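Long-range contacts in FAD-binding oxidoreductase (Gulosibacter chungangensis, PDB 7PBG), which uses covalently attached FAD to oxidise 4-ethylphenol and other 4-alkylphenols, dehydrogenating the alkyl side chain to give products such as 4-vinylphenol: residues Leu121-Val126 and Ala204-Pro209; Glu241-Ala246 and Thr352-Pro357. All coordinates share one frame; numbering follows the deposited sequence.

Interaction 1. Residues Leu121-Val126 and Ala204-Pro209; sequences LAYAVV and AWHLYP
Tyr123 and His206 meet at the middle of this buried contact, which is made through side chains alone: no hydrogen bond joins the two segments. Two CH-pi contacts come first. His206 CB lies over one face of the Tyr123 ring, 4.0 Å from its centroid and displaced toward the rim, closest to CD1. Val125 CG2 in turn sits over a face of the His206 imidazole, 3.4 Å from His206 CD2. The two rings meet obliquely, their planes at 45°. With CG between its own backbone N and carbonyl carbon (chi1 71°), the Tyr123 ring starts out toward the loop 204-209.

The rest is apolar packing by Leu207. Its CD2 comes obliquely within 3.5 Å of Tyr123 CE2, on the other side of the ring's long axis from CD1, while Leu207 CD1 meets Leu121 CD1 at 3.7 Å. An alanine in place of Tyr123 would probably leave a gap beside His206 CB and Leu207 CD2, both of which lie against the ring.

The imidazole's polar side is held elsewhere, ND1 hydrogen-bonding to Cys180 O, and this should limit its rotation beneath Val125. Pro404 and Ala403 of the second subunit pack on Leu121 and Leu207. Ala122 and Tyr123 form a G1 bulge opposite Asn118, where strand 123-126 turns back from strand 114-118. On its other edge this strand pairs with strand 226-237, whose Gln234 NE2 also bonds to His206 O, and the loop 204-209 thus packs against the antiparallel sheet of the FAD-binding part.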
loop_
_atom_site.group_PDB
_atom_site.type_symbol
_atom_site.label_atom_id
_atom_site.label_comp_id
_atom_site.label_asym_id
_atom_site.label_seq_id
_atom_site.Cartn_x
_atom_site.Cartn_y
_atom_site.Cartn_z
ATOM N N LEU A 121 -4.811 17.036 -9.790
ATOM C CA LEU A 121 -4.069 15.896 -9.219
ATOM C C LEU A 121 -5.063 14.919 -8.559
ATOM O O LEU A 121 -4.609 13.976 -7.917
ATOM C CB LEU A 121 -3.035 16.429 -8.230
ATOM C CG LEU A 121 -1.970 17.311 -8.884
ATOM C CD1 LEU A 121 -0.916 17.732 -7.874
ATOM C CD2 LEU A 121 -1.328 16.612 -10.063
ATOM N N ALA A 122 -6.361 15.118 -8.745
ATOM C CA ALA A 122 -7.433 14.134 -8.432
ATOM C C ALA A 122 -7.333 13.616 -7.009
ATOM O O ALA A 122 -7.094 12.392 -6.814
ATOM C CB ALA A 122 -7.384 12.984 -9.372
ATOM N N TYR A 123 -7.389 14.498 -6.036
ATOM C CA TYR A 123 -7.483 14.070 -4.618
ATOM C C TYR A 123 -8.362 15.026 -3.820
ATOM O O TYR A 123 -8.546 16.158 -4.207
ATOM C CB TYR A 123 -6.120 13.887 -3.984
ATOM C CG TYR A 123 -5.340 15.144 -3.727
ATOM C CD1 TYR A 123 -5.498 15.877 -2.566
ATOM C CD2 TYR A 123 -4.460 15.640 -4.664
ATOM C CE1 TYR A 123 -4.781 17.047 -2.319
ATOM C CE2 TYR A 123 -3.714 16.774 -4.425
ATOM C CZ TYR A 123 -3.870 17.494 -3.251
ATOM O OH TYR A 123 -3.148 18.642 -3.024
ATOM N N ALA A 124 -8.793 14.569 -2.650
ATOM C CA ALA A 124 -9.483 15.421 -1.682
ATOM C C ALA A 124 -8.768 15.255 -0.353
ATOM O O ALA A 124 -8.003 14.284 -0.174
ATOM C CB ALA A 124 -10.941 15.043 -1.589
ATOM N N VAL A 125 -8.969 16.215 0.500
ATOM C CA VAL A 125 -8.443 16.203 1.889
ATOM C C VAL A 125 -9.621 16.328 2.839
ATOM O O VAL A 125 -10.453 17.296 2.685
ATOM C CB VAL A 125 -7.382 17.288 2.135
ATOM C CG1 VAL A 125 -6.877 17.283 3.583
ATOM C CG2 VAL A 125 -6.253 17.171 1.131
ATOM N N VAL A 126 -9.702 15.418 3.788
ATOM C CA VAL A 126 -10.895 15.361 4.666
ATOM C C VAL A 126 -10.481 15.388 6.129
ATOM O O VAL A 126 -9.427 14.839 6.492
ATOM C CB VAL A 126 -11.781 14.138 4.356
ATOM C CG1 VAL A 126 -12.302 14.224 2.938
ATOM C CG2 VAL A 126 -11.053 12.827 4.570
ATOM N N ALA A 204 3.418 17.388 -1.969
ATOM C CA ALA A 204 3.216 15.962 -2.322
ATOM C C ALA A 204 2.667 15.130 -1.145
ATOM O O ALA A 204 2.553 13.905 -1.291
ATOM C CB ALA A 204 4.544 15.415 -2.800
ATOM N N TRP A 205 2.252 15.770 -0.047
ATOM C CA TRP A 205 1.702 15.056 1.133
ATOM C C TRP A 205 0.604 14.067 0.687
ATOM O O TRP A 205 0.617 12.913 1.115
ATOM C CB TRP A 205 1.144 16.040 2.124
ATOM C CG TRP A 205 0.805 15.481 3.472
ATOM C CD1 TRP A 205 1.172 14.276 3.997
ATOM C CD2 TRP A 205 0.096 16.170 4.503
ATOM N NE1 TRP A 205 0.755 14.177 5.292
ATOM C CE2 TRP A 205 0.042 15.297 5.611
ATOM C CE3 TRP A 205 -0.476 17.454 4.619
ATOM C CZ2 TRP A 205 -0.559 15.677 6.813
ATOM C CZ3 TRP A 205 -1.047 17.831 5.811
ATOM C CH2 TRP A 205 -1.148 16.920 6.863
ATOM N N HIS A 206 -0.301 14.481 -0.204
ATOM C CA HIS A 206 -1.434 13.613 -0.626
ATOM C C HIS A 206 -1.196 13.001 -2.003
ATOM O O HIS A 206 -2.136 12.429 -2.539
ATOM C CB HIS A 206 -2.765 14.430 -0.542
ATOM C CG HIS A 206 -2.872 15.150 0.766
ATOM N ND1 HIS A 206 -2.884 14.458 1.970
ATOM C CD2 HIS A 206 -2.943 16.468 1.077
ATOM C CE1 HIS A 206 -2.945 15.335 2.967
ATOM N NE2 HIS A 206 -3.028 16.573 2.465
ATOM N N LEU A 207 0.021 13.117 -2.556
ATOM C CA LEU A 207 0.346 12.591 -3.884
ATOM C C LEU A 207 1.190 11.329 -3.788
ATOM O O LEU A 207 0.951 10.420 -4.543
ATOM C CB LEU A 207 1.124 13.625 -4.700
ATOM C CG LEU A 207 0.512 15.006 -4.752
ATOM C CD1 LEU A 207 1.407 15.940 -5.541
ATOM C CD2 LEU A 207 -0.868 14.933 -5.370
ATOM N N TYR A 208 2.157 11.299 -2.894
ATOM C CA TYR A 208 3.174 10.226 -2.890
ATOM C C TYR A 208 3.247 9.656 -1.476
ATOM O O TYR A 208 3.656 10.349 -0.572
ATOM C CB TYR A 208 4.521 10.773 -3.340
ATOM C CG TYR A 208 5.603 9.737 -3.284
ATOM C CD1 TYR A 208 5.587 8.658 -4.130
ATOM C CD2 TYR A 208 6.590 9.801 -2.315
ATOM C CE1 TYR A 208 6.569 7.678 -4.067
ATOM C CE2 TYR A 208 7.585 8.833 -2.250
ATOM C CZ TYR A 208 7.583 7.777 -3.133
ATOM O OH TYR A 208 8.544 6.781 -3.047
ATOM N N PRO A 209 2.853 8.364 -1.301
ATOM C CA PRO A 209 2.875 7.682 0.000
ATOM C C PRO A 209 4.278 7.142 0.305
ATOM O O PRO A 209 4.505 5.959 0.215
ATOM C CB PRO A 209 1.876 6.549 -0.210
ATOM C CG PRO A 209 2.013 6.198 -1.644
ATOM C CD PRO A 209 2.290 7.506 -2.355
#

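Interaction 2. Residues Glu241-Ala246 and Thr352-Pro357; sequences EMLSFA and TNETLP
Ser244 and Asn353 make the tight part of this contact with two hydrogen bonds. Asn353 OD1 accepts from Ser244 N at 2.8 Å, the N-H pointing at it with an angle of 151° and the donor tilted from the amide plane. With chi1 58° the Asn353 CG lies between its backbone N and carbonyl carbon, on the way to this bond. Asn353 N returns a bond to Ser244 O at 3.1 Å, approaching from above the carbonyl plane. That same oxygen lies 3.0 Å from Thr352 CA in a CA-H...O contact. Buried Leu243 closes in as well: its CD1 is 3.4 Å from Asn353 OD1 and also touches the Glu354 carboxylate carbon, the side chains of Leu243 and Glu354 crossing at about a right angle.

Phe245 and Thr352 are an antiparallel, non-hydrogen-bonded pair, and Thr352 is the last residue of edge strand 349-352 in the eight-stranded sheet. An ST motif starts the turn that follows: Thr352 OG1 accepts from Thr355 N, and Thr355 OG1 accepts from Thr352 N.

Toward Glu241 the contact loosens and opens to solvent, Glu354 being exposed and Glu241 partly so. A water here bridges Met242 O and Asn353 ND2, donating to Met242 O at 2.6 Å. Glu241 OE2 and Glu354 OE2 stand 4.5 Å apart, a repulsion probably eased by Arg328, which forms salt bridges with both carboxylates.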
loop_
_atom_site.group_PDB
_atom_site.type_symbol
_atom_site.label_atom_id
_atom_site.label_comp_id
_atom_site.label_asym_id
_atom_site.label_seq_id
_atom_site.Cartn_x
_atom_site.Cartn_y
_atom_site.Cartn_z
ATOM N N GLU A 241 -17.945 7.436 -19.673
ATOM C CA GLU A 241 -19.214 6.714 -19.465
ATOM C C GLU A 241 -19.025 5.612 -18.444
ATOM O O GLU A 241 -17.880 5.179 -18.266
ATOM C CB GLU A 241 -19.661 6.115 -20.801
ATOM C CG GLU A 241 -21.118 5.853 -20.887
ATOM C CD GLU A 241 -21.700 5.857 -22.298
ATOM O OE1 GLU A 241 -21.080 6.354 -23.256
ATOM O OE2 GLU A 241 -22.786 5.387 -22.402
ATOM N N MET A 242 -20.121 5.173 -17.838
ATOM C CA MET A 242 -20.137 4.027 -16.925
ATOM C C MET A 242 -21.437 3.266 -17.171
ATOM O O MET A 242 -22.496 3.908 -17.366
ATOM C CB MET A 242 -20.046 4.501 -15.480
ATOM C CG MET A 242 -18.790 5.228 -15.222
ATOM S SD MET A 242 -18.515 5.776 -13.526
ATOM C CE MET A 242 -19.406 7.326 -13.591
ATOM N N LEU A 243 -21.365 1.957 -17.183
ATOM C CA LEU A 243 -22.533 1.080 -17.429
ATOM C C LEU A 243 -22.481 -0.115 -16.498
ATOM O O LEU A 243 -21.398 -0.804 -16.455
ATOM C CB LEU A 243 -22.527 0.654 -18.889
ATOM C CG LEU A 243 -23.696 -0.211 -19.326
ATOM C CD1 LEU A 243 -24.978 0.591 -19.376
ATOM C CD2 LEU A 243 -23.410 -0.801 -20.694
ATOM N N SER A 244 -23.544 -0.295 -15.741
ATOM C CA SER A 244 -23.647 -1.366 -14.733
ATOM C C SER A 244 -24.454 -2.536 -15.248
ATOM O O SER A 244 -25.242 -2.426 -16.208
ATOM C CB SER A 244 -24.215 -0.878 -13.445
ATOM O OG SER A 244 -23.390 0.076 -12.874
ATOM N N PHE A 245 -24.256 -3.675 -14.609
ATOM C CA PHE A 245 -24.945 -4.901 -14.988
ATOM C C PHE A 245 -25.299 -5.720 -13.755
ATOM O O PHE A 245 -24.666 -5.614 -12.673
ATOM C CB PHE A 245 -24.085 -5.673 -15.961
ATOM C CG PHE A 245 -22.709 -6.000 -15.469
ATOM C CD1 PHE A 245 -22.457 -7.142 -14.729
ATOM C CD2 PHE A 245 -21.648 -5.183 -15.795
ATOM C CE1 PHE A 245 -21.158 -7.427 -14.342
ATOM C CE2 PHE A 245 -20.354 -5.470 -15.397
ATOM C CZ PHE A 245 -20.116 -6.608 -14.676
ATOM N N ALA A 246 -26.317 -6.539 -13.957
ATOM C CA ALA A 246 -26.787 -7.543 -12.988
ATOM C C ALA A 246 -26.800 -8.858 -13.734
ATOM O O ALA A 246 -27.251 -8.900 -14.917
ATOM C CB ALA A 246 -28.147 -7.201 -12.444
ATOM N N THR A 352 -28.344 -4.782 -18.048
ATOM C CA THR A 352 -27.593 -3.569 -17.705
ATOM C C THR A 352 -28.602 -2.566 -17.181
ATOM O O THR A 352 -29.782 -2.807 -17.293
ATOM C CB THR A 352 -26.854 -3.008 -18.925
ATOM O OG1 THR A 352 -27.832 -2.424 -19.777
ATOM C CG2 THR A 352 -26.064 -4.034 -19.706
ATOM N N ASN A 353 -28.118 -1.457 -16.652
ATOM C CA ASN A 353 -29.013 -0.391 -16.149
ATOM C C ASN A 353 -29.712 0.264 -17.317
ATOM O O ASN A 353 -30.667 1.052 -17.044
ATOM C CB ASN A 353 -28.299 0.601 -15.247
ATOM C CG ASN A 353 -27.139 1.288 -15.908
ATOM O OD1 ASN A 353 -26.135 0.642 -16.192
ATOM N ND2 ASN A 353 -27.283 2.586 -16.161
ATOM N N GLU A 354 -29.278 0.022 -18.562
ATOM C CA GLU A 354 -30.054 0.492 -19.734
ATOM C C GLU A 354 -31.200 -0.473 -20.060
ATOM O O GLU A 354 -32.238 0.010 -20.440
ATOM C CB GLU A 354 -29.176 0.720 -20.964
ATOM C CG GLU A 354 -28.193 1.825 -20.784
ATOM C CD GLU A 354 -27.150 1.966 -21.888
ATOM O OE1 GLU A 354 -26.874 0.995 -22.596
ATOM O OE2 GLU A 354 -26.538 3.014 -21.941
ATOM N N THR A 355 -31.008 -1.791 -20.009
ATOM C CA THR A 355 -32.075 -2.779 -20.319
ATOM C C THR A 355 -33.012 -2.971 -19.121
ATOM O O THR A 355 -34.149 -3.369 -19.329
ATOM C CB THR A 355 -31.492 -4.101 -20.805
ATOM O OG1 THR A 355 -30.871 -4.756 -19.691
ATOM C CG2 THR A 355 -30.521 -3.922 -21.947
ATOM N N LEU A 356 -32.561 -2.654 -17.921
ATOM C CA LEU A 356 -33.370 -2.747 -16.700
ATOM C C LEU A 356 -33.225 -1.404 -16.002
ATOM O O LEU A 356 -32.629 -1.290 -14.925
ATOM C CB LEU A 356 -32.848 -3.880 -15.825
ATOM C CG LEU A 356 -33.687 -4.159 -14.589
ATOM C CD1 LEU A 356 -34.982 -4.853 -14.973
ATOM C CD2 LEU A 356 -32.890 -4.991 -13.617
ATOM N N PRO A 357 -33.794 -0.332 -16.590
ATOM C CA PRO A 357 -33.700 0.994 -15.986
ATOM C C PRO A 357 -34.597 1.065 -14.748
ATOM O O PRO A 357 -35.520 0.261 -14.603
ATOM C CB PRO A 357 -34.207 1.933 -17.096
ATOM C CG PRO A 357 -35.213 1.060 -17.780
ATOM C CD PRO A 357 -34.623 -0.338 -17.794
HETATM O O HOH W 1 -25.120 4.110 -17.611
#

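Interactions 1 and 2 follow one another in that order along the chain. Their centres are 32 Å apart and their nearest atoms about 14 Å, without touching. They belong to different sheets: 121-126 lies in the antiparallel sheet of the FAD-binding part, whereas 241-246 and the end of strand 349-352 lie at one edge of the eight-stranded sheet. Both sheets carry FAD-binding residues: Cys228 on strand 226-237 of the first, and His395, covalently bound to FAD, on strand 393-402 of the second. Strand 226-237, beside 123-126, comes just before strand 241-249, taking the chain almost directly from one sheet to the other. Interaction 1 borders the second subunit; no other chain touches interaction 2.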